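Local coordinates for endoribonuclease L-PSP/chorismate mutase-like domain-containing protein (Shewanella oneidensis, PDB 2OTM), which is of unknown function but belongs to the YjgF/chorismate mutase-like family and is a putative endoribonuclease, found as an assembly of three subunits, at residues 112-117 against 130-135; 95-100 against 149-154; 3-8 against 86-91; 15-20 against 76-81. All blocks are in the same frame, centred on the assembly; numbering follows the deposited sequence.

Contact 1: 112-117 against 130-135; sequences ALDGAS and HSRMIW. With ACT (acetate ion), chain I.
Arg132 crosses from strand 131-136 to helix 109-124 and holds Asp114 and Ser117 with one nitrogen, NH1. Its chain is extended from CG to NE, although CG starts from an unusual first torsion (chi1 95°). NH1 makes a salt bridge to Asp114 OD1 at 2.9 Å. The two side chains cross at about a right angle, and NH1 meets OD1 from above the carboxylate plane. NH1 also donates to Ser117 OG at 3.0 Å, and this oxygen lies in the guanidinium plane. Ser117 OG forms a second hydrogen bond, to His130 NE2 at 2.8 Å; the proton of this bond is not assigned. The His130 ring turns an edge to Ser117 CB, while its ND1 bonds Gly128 O. Leu113 CD2 lies over one face of the guanidinium, offset toward the rim and 3.6 Å from Arg132 NE. The two side chains run antiparallel alongside each other. The same methyl packs on Ile134 CD1 at 3.7 Å. An acetate ion, probably from the crystallisation liquor, pairs with the NE and NH2 edge: Arg132 NE reaches its O at 3.0 Å and NH2 its OXT at 2.8 Å, both nearly straight. NH2 also bonds Pro110 O. All five N-H groups are thus used, which fixes the rotation of the guanidinium. Asn26 N of the second subunit bonds Asp114 OD1, and Tyr27 of that subunit packs on Arg132. The helix and strand belong to a beta-alpha-beta unit of the YjgF fold. An arginine gripping a carboxylate beside a neighbouring subunit is consistent with the ligand clefts of this family.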
# COMPACT_ATOMS: atom_id res chain seq x y z
N ALA B 112 15.91 2.59 -9.35
CA ALA B 112 15.31 3.91 -9.41
C ALA B 112 14.80 4.34 -8.04
O ALA B 112 15.08 5.45 -7.61
CB ALA B 112 14.16 3.97 -10.45
N LEU B 113 14.09 3.46 -7.35
CA LEU B 113 13.57 3.79 -6.02
C LEU B 113 14.65 4.02 -4.97
O LEU B 113 14.42 4.70 -3.96
CB LEU B 113 12.54 2.75 -5.55
CG LEU B 113 11.70 3.20 -4.34
CD1 LEU B 113 10.97 4.51 -4.56
CD2 LEU B 113 10.76 2.09 -3.87
N ASP B 114 15.85 3.49 -5.21
CA ASP B 114 17.00 3.83 -4.38
C ASP B 114 17.30 5.32 -4.39
O ASP B 114 17.96 5.79 -3.50
CB ASP B 114 18.27 3.07 -4.81
CG ASP B 114 18.30 1.63 -4.30
OD1 ASP B 114 17.59 1.31 -3.32
OD2 ASP B 114 19.04 0.83 -4.92
N GLY B 115 16.83 6.06 -5.40
CA GLY B 115 16.96 7.52 -5.38
C GLY B 115 16.26 8.10 -4.14
O GLY B 115 16.74 9.05 -3.52
N ALA B 116 15.10 7.52 -3.80
CA ALA B 116 14.39 7.87 -2.59
C ALA B 116 15.12 7.35 -1.35
O ALA B 116 15.39 8.10 -0.43
CB ALA B 116 12.93 7.31 -2.62
N SER B 117 15.40 6.06 -1.30
CA SER B 117 16.02 5.45 -0.12
C SER B 117 17.34 6.11 0.23
O SER B 117 17.59 6.40 1.41
CB SER B 117 16.18 3.94 -0.28
OG SER B 117 14.92 3.28 -0.36
N HIS B 130 14.75 2.73 6.83
CA HIS B 130 13.35 2.46 6.58
C HIS B 130 13.16 1.14 5.89
O HIS B 130 14.08 0.70 5.18
CB HIS B 130 12.80 3.51 5.63
CG HIS B 130 13.59 3.65 4.37
ND1 HIS B 130 14.74 4.41 4.30
CD2 HIS B 130 13.41 3.13 3.13
CE1 HIS B 130 15.24 4.33 3.08
NE2 HIS B 130 14.43 3.58 2.34
N SER B 131 12.00 0.50 6.12
CA SER B 131 11.50 -0.56 5.26
C SER B 131 10.86 0.11 4.06
O SER B 131 10.65 1.32 4.05
CB SER B 131 10.50 -1.49 5.95
OG SER B 131 9.37 -0.80 6.48
N ARG B 132 10.55 -0.66 3.02
CA ARG B 132 9.94 -0.05 1.86
C ARG B 132 9.08 -1.01 1.07
O ARG B 132 9.24 -2.26 1.17
CB ARG B 132 10.99 0.63 0.97
CG ARG B 132 11.53 -0.17 -0.18
CD ARG B 132 12.55 0.67 -0.95
NE ARG B 132 13.03 -0.09 -2.09
CZ ARG B 132 14.08 0.20 -2.84
NH1 ARG B 132 14.82 1.28 -2.61
NH2 ARG B 132 14.38 -0.60 -3.84
N MSE B 133 8.12 -0.41 0.35
CA MSE B 133 7.27 -1.09 -0.62
C MSE B 133 7.50 -0.46 -1.97
O MSE B 133 7.77 0.75 -2.10
CB MSE B 133 5.78 -0.93 -0.25
CG MSE B 133 5.41 -1.37 1.13
SE MSE B 133 3.43 -1.49 1.33
CE MSE B 133 3.01 -3.10 0.37
N ILE B 134 7.37 -1.27 -3.01
CA ILE B 134 7.54 -0.75 -4.35
C ILE B 134 6.43 -1.33 -5.21
O ILE B 134 6.05 -2.50 -5.06
CB ILE B 134 8.93 -1.14 -4.93
CG1 ILE B 134 9.15 -0.38 -6.22
CG2 ILE B 134 8.99 -2.69 -5.16
CD1 ILE B 134 10.63 -0.35 -6.70
N TRP B 135 5.87 -0.48 -6.09
CA TRP B 135 4.85 -0.93 -7.05
C TRP B 135 5.14 -0.33 -8.42
O TRP B 135 5.77 0.71 -8.51
CB TRP B 135 3.43 -0.46 -6.69
CG TRP B 135 2.86 -0.92 -5.37
CD1 TRP B 135 2.23 -2.10 -5.08
CD2 TRP B 135 2.85 -0.16 -4.18
NE1 TRP B 135 1.81 -2.11 -3.76
CE2 TRP B 135 2.19 -0.93 -3.18
CE3 TRP B 135 3.35 1.10 -3.85
CZ2 TRP B 135 1.99 -0.46 -1.91
CZ3 TRP B 135 3.15 1.56 -2.59
CH2 TRP B 135 2.48 0.78 -1.62
C ACT I . 12.17 -3.49 -3.42
O ACT I . 11.68 -2.71 -2.53
OXT ACT I . 13.00 -3.01 -4.24
CH3 ACT I . 11.80 -4.95 -3.53

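Contact 2: 95-100 against 149-154; sequences RLEGVL and YLFAEL
Glu97 and Tyr149 form an antiparallel hydrogen-bonded pair. Glu97 N donates to Tyr149 O at 2.9 Å, almost straight, and Tyr149 N returns a bond to Glu97 O at 2.9 Å. Arg95 and Phe151 form the next such pair. Phe151 N to Arg95 O is 3.0 Å, but the return bond from Arg95 N to Phe151 O is weak. Within strand 92-100, a salt bridge ties Arg95 NE to Glu97 OE2 at 2.9 Å. It lies in the guanidinium plane and uses the anti lone pair of OE2. Arg95 NH1 is held further by Ser131 OG and by Thr39 O of the second subunit. Strands 92-100 and 146-153 are inner neighbours in the mixed sheet of the YjgF fold, with helices on one face and other subunits against the other. A bound calcium ion lies about 4 Å from the Glu97 side chain. On the subunit face, Phe151 lies beside Arg95, pointing the same way, with Phe151 CD1 3.6 Å from Arg95 CG. The bend of Arg95 at chi2 (82°) carries CD onward from there. The Glu97 side chain crosses that of Phe151 at about a right angle, with the carboxylate and ring planes 51° apart and Glu97 CD 3.5 Å from Phe151 CE1. On the helix face, Leu96 and Leu150 form a non-hydrogen-bonded pair. Leu96 CD1 touches Leu150 CD2 at 3.8 Å. Leu96 also packs on Ala116 of helix 109-124, and Leu150 on Leu120 of that helix and on Ala76 and Leu80 of helix 62-84.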
# COMPACT_ATOMS: atom_id res chain seq x y z
N ARG B 95 9.16 4.11 7.01
CA ARG B 95 8.62 3.47 5.81
C ARG B 95 8.60 4.42 4.62
O ARG B 95 8.24 5.59 4.74
CB ARG B 95 7.21 2.99 6.10
CG ARG B 95 6.50 2.25 4.98
CD ARG B 95 6.92 0.86 4.98
NE ARG B 95 5.93 -0.05 4.44
CZ ARG B 95 6.05 -1.38 4.54
NH1 ARG B 95 7.11 -1.90 5.12
NH2 ARG B 95 5.12 -2.18 4.04
N LEU B 96 9.04 3.89 3.47
CA LEU B 96 8.96 4.55 2.17
C LEU B 96 8.09 3.67 1.29
O LEU B 96 8.32 2.47 1.26
CB LEU B 96 10.35 4.61 1.55
CG LEU B 96 10.49 4.81 0.03
CD1 LEU B 96 9.90 6.18 -0.34
CD2 LEU B 96 11.97 4.64 -0.40
N GLU B 97 7.10 4.23 0.59
CA GLU B 97 6.31 3.47 -0.38
C GLU B 97 6.34 4.25 -1.69
O GLU B 97 5.98 5.42 -1.74
CB GLU B 97 4.89 3.12 0.13
CG GLU B 97 4.94 2.37 1.50
CD GLU B 97 3.62 1.95 2.10
OE1 GLU B 97 2.52 2.31 1.61
OE2 GLU B 97 3.70 1.25 3.14
N GLY B 98 6.82 3.61 -2.75
CA GLY B 98 7.02 4.25 -4.04
C GLY B 98 6.33 3.52 -5.17
O GLY B 98 6.30 2.29 -5.18
N VAL B 99 5.80 4.29 -6.12
CA VAL B 99 5.16 3.79 -7.31
C VAL B 99 5.88 4.38 -8.52
O VAL B 99 6.17 5.60 -8.54
CB VAL B 99 3.68 4.26 -7.44
CG1 VAL B 99 3.00 3.52 -8.56
CG2 VAL B 99 2.90 4.06 -6.13
N LEU B 100 6.14 3.53 -9.50
CA LEU B 100 6.73 3.95 -10.77
C LEU B 100 5.93 3.43 -11.93
O LEU B 100 5.36 2.35 -11.85
CB LEU B 100 8.17 3.44 -10.90
CG LEU B 100 9.17 4.06 -9.90
CD1 LEU B 100 9.44 3.14 -8.73
CD2 LEU B 100 10.48 4.42 -10.56
N TYR B 149 5.58 8.17 -1.10
CA TYR B 149 4.88 8.35 0.15
C TYR B 149 5.84 8.03 1.28
O TYR B 149 6.53 7.01 1.25
CB TYR B 149 3.70 7.38 0.26
CG TYR B 149 2.64 7.54 -0.79
CD1 TYR B 149 2.81 7.04 -2.07
CD2 TYR B 149 1.43 8.13 -0.47
CE1 TYR B 149 1.80 7.19 -3.04
CE2 TYR B 149 0.42 8.30 -1.43
CZ TYR B 149 0.62 7.83 -2.72
OH TYR B 149 -0.39 7.97 -3.63
N LEU B 150 5.86 8.88 2.29
CA LEU B 150 6.71 8.68 3.47
C LEU B 150 5.85 8.55 4.73
O LEU B 150 4.75 9.09 4.80
CB LEU B 150 7.66 9.85 3.66
CG LEU B 150 8.71 10.09 2.57
CD1 LEU B 150 9.61 11.21 3.00
CD2 LEU B 150 9.51 8.84 2.29
N PHE B 151 6.38 7.80 5.69
CA PHE B 151 5.74 7.56 6.97
C PHE B 151 6.82 7.81 8.04
O PHE B 151 7.93 7.25 7.96
CB PHE B 151 5.29 6.13 7.08
CG PHE B 151 4.29 5.70 6.02
CD1 PHE B 151 4.71 5.39 4.75
CD2 PHE B 151 2.97 5.61 6.32
CE1 PHE B 151 3.81 5.00 3.78
CE2 PHE B 151 2.05 5.21 5.35
CZ PHE B 151 2.47 4.92 4.09
N ALA B 152 6.50 8.66 9.01
CA ALA B 152 7.45 9.13 10.01
C ALA B 152 6.87 8.94 11.39
O ALA B 152 5.66 9.05 11.58
CB ALA B 152 7.81 10.59 9.79
N GLU B 153 7.75 8.66 12.34
CA GLU B 153 7.42 8.59 13.76
C GLU B 153 7.85 9.88 14.43
O GLU B 153 8.98 10.33 14.24
CB GLU B 153 8.15 7.42 14.43
CG GLU B 153 7.69 7.18 15.84
CD GLU B 153 8.46 6.11 16.59
OE1 GLU B 153 9.45 5.56 16.06
OE2 GLU B 153 8.07 5.85 17.74
N LEU B 154 6.94 10.48 15.18
CA LEU B 154 7.21 11.70 15.95
C LEU B 154 7.30 11.36 17.43
O LEU B 154 7.70 12.20 18.24
CB LEU B 154 6.08 12.69 15.75
CG LEU B 154 5.75 13.08 14.31
CD1 LEU B 154 4.40 13.76 14.31
CD2 LEU B 154 6.85 13.96 13.71
OXT LEU B 154 6.93 10.25 17.83

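Contact 3: 3-8 against 86-91; sequences MNTPES and ELSRIK
The carboxylate of Glu7 faces the backbone of Leu87, and both of its oxygens are occupied. At one oxygen, Leu87 N donates to OE2 at 2.9 Å along the syn lone pair, and the bond is almost straight (174°). Lys81 NZ makes a salt bridge to the same oxygen. At the other, a water donates to Glu7 OE1 at 2.7 Å. Leu87 CB also presses on this group, 3.4 Å from Glu7 OE2. A second flat group, the guanidinium of Arg89, has Glu86 CG of the same segment 3.7 Å above its plane, over the centre of one face. The water links the two segments. It donates to Glu86 OE1 at 2.7 Å and accepts from Ser88 N at 2.9 Å. Glu7 and Glu86 carry like charges close together, and the water and Lys81 probably ease their repulsion. The bend of Glu7 at chi2 (86°) turns CD toward Leu87. Beside this polar patch the packing is apolar. Pro6 CB meets Leu87 CB at 3.7 Å, and Phe124 of helix 109-124 touches both residues. Leu87 continues inward onto Ile77 and Leu80 of helix 62-84. Thr5 CG2 rests against Ser88 OG at the outer edge. Thr5 also starts helix 6-12: its OG1 accepts from Ser8 N, and Ser8 OG donates to Thr5 O. The contact therefore sets an N-capped first turn of a helix, with Thr5 as N-cap, against the 3-10 turn that leads from helix 62-84 into strand 92-100.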
# COMPACT_ATOMS: atom_id res chain seq x y z
N MSE B 3 24.97 22.70 14.15
CA MSE B 3 24.07 21.63 14.51
C MSE B 3 23.75 20.74 13.37
O MSE B 3 23.49 21.22 12.27
CB MSE B 3 22.83 22.22 15.09
CG MSE B 3 23.28 23.09 16.20
SE MSE B 3 21.87 23.48 17.18
CE MSE B 3 21.48 25.05 16.15
N ASN B 4 23.75 19.45 13.67
CA ASN B 4 23.69 18.41 12.65
C ASN B 4 22.26 17.98 12.47
O ASN B 4 21.88 16.84 12.79
CB ASN B 4 24.57 17.25 13.10
CG ASN B 4 25.96 17.71 13.43
OD1 ASN B 4 26.71 18.11 12.53
ND2 ASN B 4 26.32 17.72 14.73
N THR B 5 21.47 18.91 11.95
CA THR B 5 20.06 18.70 11.71
C THR B 5 19.89 18.19 10.28
O THR B 5 20.79 18.36 9.44
CB THR B 5 19.29 20.02 11.81
OG1 THR B 5 19.87 20.95 10.90
CG2 THR B 5 19.30 20.62 13.27
N PRO B 6 18.73 17.60 9.96
CA PRO B 6 18.45 17.24 8.56
C PRO B 6 18.53 18.47 7.64
O PRO B 6 19.06 18.41 6.53
CB PRO B 6 17.03 16.66 8.63
CG PRO B 6 16.93 16.16 10.04
CD PRO B 6 17.62 17.22 10.84
N GLU B 7 18.07 19.60 8.14
CA GLU B 7 18.17 20.84 7.41
C GLU B 7 19.62 21.17 7.05
O GLU B 7 19.88 21.57 5.92
CB GLU B 7 17.53 21.98 8.19
CG GLU B 7 16.01 21.94 8.28
CD GLU B 7 15.44 21.11 9.44
OE1 GLU B 7 16.19 20.35 10.10
OE2 GLU B 7 14.21 21.21 9.65
N SER B 8 20.57 20.99 7.98
CA SER B 8 21.98 21.30 7.66
C SER B 8 22.52 20.36 6.59
O SER B 8 23.35 20.76 5.74
CB SER B 8 22.86 21.27 8.92
OG SER B 8 22.95 19.97 9.45
N GLU B 86 10.51 21.48 12.47
CA GLU B 86 11.92 21.15 12.56
C GLU B 86 12.00 19.68 12.25
O GLU B 86 11.38 18.88 12.94
CB GLU B 86 12.42 21.44 13.97
CG GLU B 86 12.56 22.93 14.30
CD GLU B 86 13.71 23.60 13.56
OE1 GLU B 86 14.74 22.93 13.27
OE2 GLU B 86 13.59 24.79 13.24
N LEU B 87 12.76 19.33 11.23
CA LEU B 87 12.90 17.94 10.82
C LEU B 87 13.61 17.11 11.90
O LEU B 87 13.51 15.89 11.89
CB LEU B 87 13.63 17.85 9.48
CG LEU B 87 12.84 18.30 8.23
CD1 LEU B 87 13.74 18.36 7.02
CD2 LEU B 87 11.64 17.37 7.95
N SER B 88 14.33 17.76 12.82
CA SER B 88 14.88 17.07 14.00
C SER B 88 13.83 16.41 14.88
O SER B 88 14.14 15.55 15.69
CB SER B 88 15.62 18.07 14.89
OG SER B 88 16.76 18.55 14.21
N ARG B 89 12.60 16.86 14.75
CA ARG B 89 11.47 16.30 15.51
C ARG B 89 11.06 14.90 15.06
O ARG B 89 10.36 14.16 15.77
CB ARG B 89 10.30 17.26 15.48
CG ARG B 89 10.62 18.60 16.17
CD ARG B 89 9.52 19.66 16.08
NE ARG B 89 9.99 20.85 16.81
CZ ARG B 89 9.71 22.12 16.53
NH1 ARG B 89 8.89 22.45 15.55
NH2 ARG B 89 10.25 23.09 17.27
N ILE B 90 11.52 14.51 13.88
CA ILE B 90 11.23 13.15 13.38
C ILE B 90 12.14 12.13 14.06
O ILE B 90 13.37 12.21 13.96
CB ILE B 90 11.36 13.11 11.85
CG1 ILE B 90 10.22 13.94 11.23
CG2 ILE B 90 11.35 11.62 11.30
CD1 ILE B 90 10.42 14.32 9.82
N LYS B 91 11.54 11.20 14.79
CA LYS B 91 12.30 10.11 15.40
C LYS B 91 12.83 9.13 14.36
O LYS B 91 13.95 8.68 14.46
CB LYS B 91 11.43 9.34 16.38
CG LYS B 91 11.09 10.16 17.61
CD LYS B 91 10.34 9.33 18.64
CE LYS B 91 10.07 10.16 19.90
NZ LYS B 91 9.65 9.33 21.06
O HOH W 1 15.52 20.39 12.71

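Contact 4: 15-20 against 76-81; sequences LELPEV and AIAQLK
Leu17 pushes its branched end into the surface of helix 62-84, where Ile77, Ala78 and Lys81 form the walls of a shallow hollow. Its CD2 goes deepest, 3.7 Å from Ala78 N and 3.9 Å from Ile77 CG2. Its CD1 lies against the aliphatic part of the lysine, 3.7 Å from Lys81 CD. Leu17 crosses both Ile77 and Lys81 at about a right angle. In return, Ala78 CB is the bump that the segment 15-20 wraps around. Pro18 O comes to 3.3 Å from this methyl, and Pro18 CD stands 4.0 Å from it. Leu17 CB and Val20 CG2 lie a little farther off. The small alanine lets the backbone of the segment come close to the helix. Segment 15-20 has no regular structure. It is part of the link from helix 6-12 to strand 30-33, and it crosses the long helix 62-84 of the YjgF fold. That helix packs Leu80 against Leu37 and Thr39 of strand 36-39. Val20 splits its two methyls between Ala78 and Gln79. Its CG2 sits 3.7 Å from Ala78 O. Its CG1, anti to the backbone N (chi1 -179°), comes within 2.9 Å of Gln79 OE1, a contact so short that its detail is doubtful. Gln79 OE1 also has a weak hydrogen bond from Gln42 NE2. Lys81 carries NZ away from the segment, to Gly85 O. Leu17 and Pro18 also touch Leu74 one turn earlier on the helix, and a glycerol, probably from the crystallisation liquor, bonds Leu17 N and Leu15 O.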
# COMPACT_ATOMS: atom_id res chain seq x y z
N LEU B 15 20.83 21.19 -1.58
CA LEU B 15 19.42 20.96 -1.88
C LEU B 15 18.56 21.99 -1.18
O LEU B 15 18.65 22.19 0.03
CB LEU B 15 19.00 19.57 -1.44
CG LEU B 15 19.72 18.43 -2.14
CD1 LEU B 15 19.44 17.11 -1.42
CD2 LEU B 15 19.30 18.36 -3.62
N GLU B 16 17.69 22.63 -1.95
CA GLU B 16 16.72 23.56 -1.41
C GLU B 16 15.40 22.82 -1.42
O GLU B 16 15.07 22.16 -2.40
CB GLU B 16 16.66 24.81 -2.30
CG GLU B 16 16.16 26.06 -1.59
N LEU B 17 14.63 22.95 -0.34
CA LEU B 17 13.32 22.30 -0.28
C LEU B 17 12.33 23.03 -1.18
O LEU B 17 12.19 24.24 -1.10
CB LEU B 17 12.79 22.22 1.14
CG LEU B 17 13.47 21.17 2.04
CD1 LEU B 17 12.98 21.32 3.48
CD2 LEU B 17 13.26 19.75 1.56
N PRO B 18 11.61 22.29 -2.03
CA PRO B 18 10.63 23.00 -2.84
C PRO B 18 9.44 23.44 -2.02
O PRO B 18 9.25 22.98 -0.90
CB PRO B 18 10.20 21.95 -3.87
CG PRO B 18 10.43 20.68 -3.22
CD PRO B 18 11.60 20.85 -2.29
N GLU B 19 8.63 24.30 -2.62
CA GLU B 19 7.33 24.64 -2.08
C GLU B 19 6.45 23.39 -2.17
O GLU B 19 6.55 22.64 -3.13
CB GLU B 19 6.69 25.78 -2.88
CG GLU B 19 7.54 27.05 -2.89
N VAL B 20 5.63 23.18 -1.15
CA VAL B 20 4.79 22.00 -1.07
C VAL B 20 3.64 22.10 -2.06
O VAL B 20 2.91 23.09 -2.09
CB VAL B 20 4.24 21.81 0.35
CG1 VAL B 20 3.38 20.55 0.44
CG2 VAL B 20 5.39 21.76 1.35
N ALA B 76 8.63 15.22 -0.71
CA ALA B 76 8.08 14.58 0.49
C ALA B 76 8.69 15.13 1.78
O ALA B 76 8.00 15.28 2.78
CB ALA B 76 8.26 13.04 0.41
N ILE B 77 9.99 15.38 1.77
CA ILE B 77 10.69 15.97 2.95
C ILE B 77 10.19 17.39 3.20
O ILE B 77 9.99 17.79 4.34
CB ILE B 77 12.22 15.93 2.76
CG1 ILE B 77 12.68 14.45 2.73
CG2 ILE B 77 12.94 16.69 3.89
CD1 ILE B 77 14.16 14.22 2.30
N ALA B 78 9.95 18.14 2.13
CA ALA B 78 9.34 19.46 2.26
C ALA B 78 7.98 19.35 2.96
O ALA B 78 7.64 20.16 3.83
CB ALA B 78 9.25 20.18 0.89
N GLN B 79 7.23 18.32 2.62
CA GLN B 79 5.91 18.12 3.21
C GLN B 79 6.06 17.84 4.70
O GLN B 79 5.30 18.36 5.52
CB GLN B 79 5.23 16.93 2.52
CG GLN B 79 3.81 16.67 3.00
CD GLN B 79 2.91 17.80 2.63
OE1 GLN B 79 2.53 17.92 1.47
NE2 GLN B 79 2.60 18.67 3.60
N LEU B 80 7.04 17.02 5.05
CA LEU B 80 7.28 16.65 6.45
C LEU B 80 7.70 17.89 7.23
O LEU B 80 7.27 18.08 8.37
CB LEU B 80 8.35 15.56 6.57
CG LEU B 80 8.00 14.19 5.99
CD1 LEU B 80 9.19 13.27 6.15
CD2 LEU B 80 6.74 13.60 6.65
N LYS B 81 8.55 18.71 6.63
CA LYS B 81 9.01 19.92 7.31
C LYS B 81 7.86 20.88 7.60
O LYS B 81 7.84 21.56 8.63
CB LYS B 81 10.07 20.66 6.50
CG LYS B 81 10.57 21.93 7.22
CD LYS B 81 12.01 22.22 6.97
CE LYS B 81 12.43 23.57 7.58
NZ LYS B 81 12.76 23.52 9.05

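From the N terminus, contact 3 opens first, at 3-8, and contact 4 opens at 15-20. Contact 4 closes at 76-81, inside the loop that contact 3 closes at 86-91. Contact 2 then opens at 95-100 and closes at 149-154, with contact 1 (112-117 against 130-135) nested inside it. The two nests follow in series and none cross. Contacts 3 and 4 touch each other on the same side of the chain's centre. Contact 2 backs onto helix 62-84, which ties the sheet to contact 4. Lys91 and Glu153 link contacts 3 and 2. Contacts 1 and 2 share the sheet and both touch the second subunit.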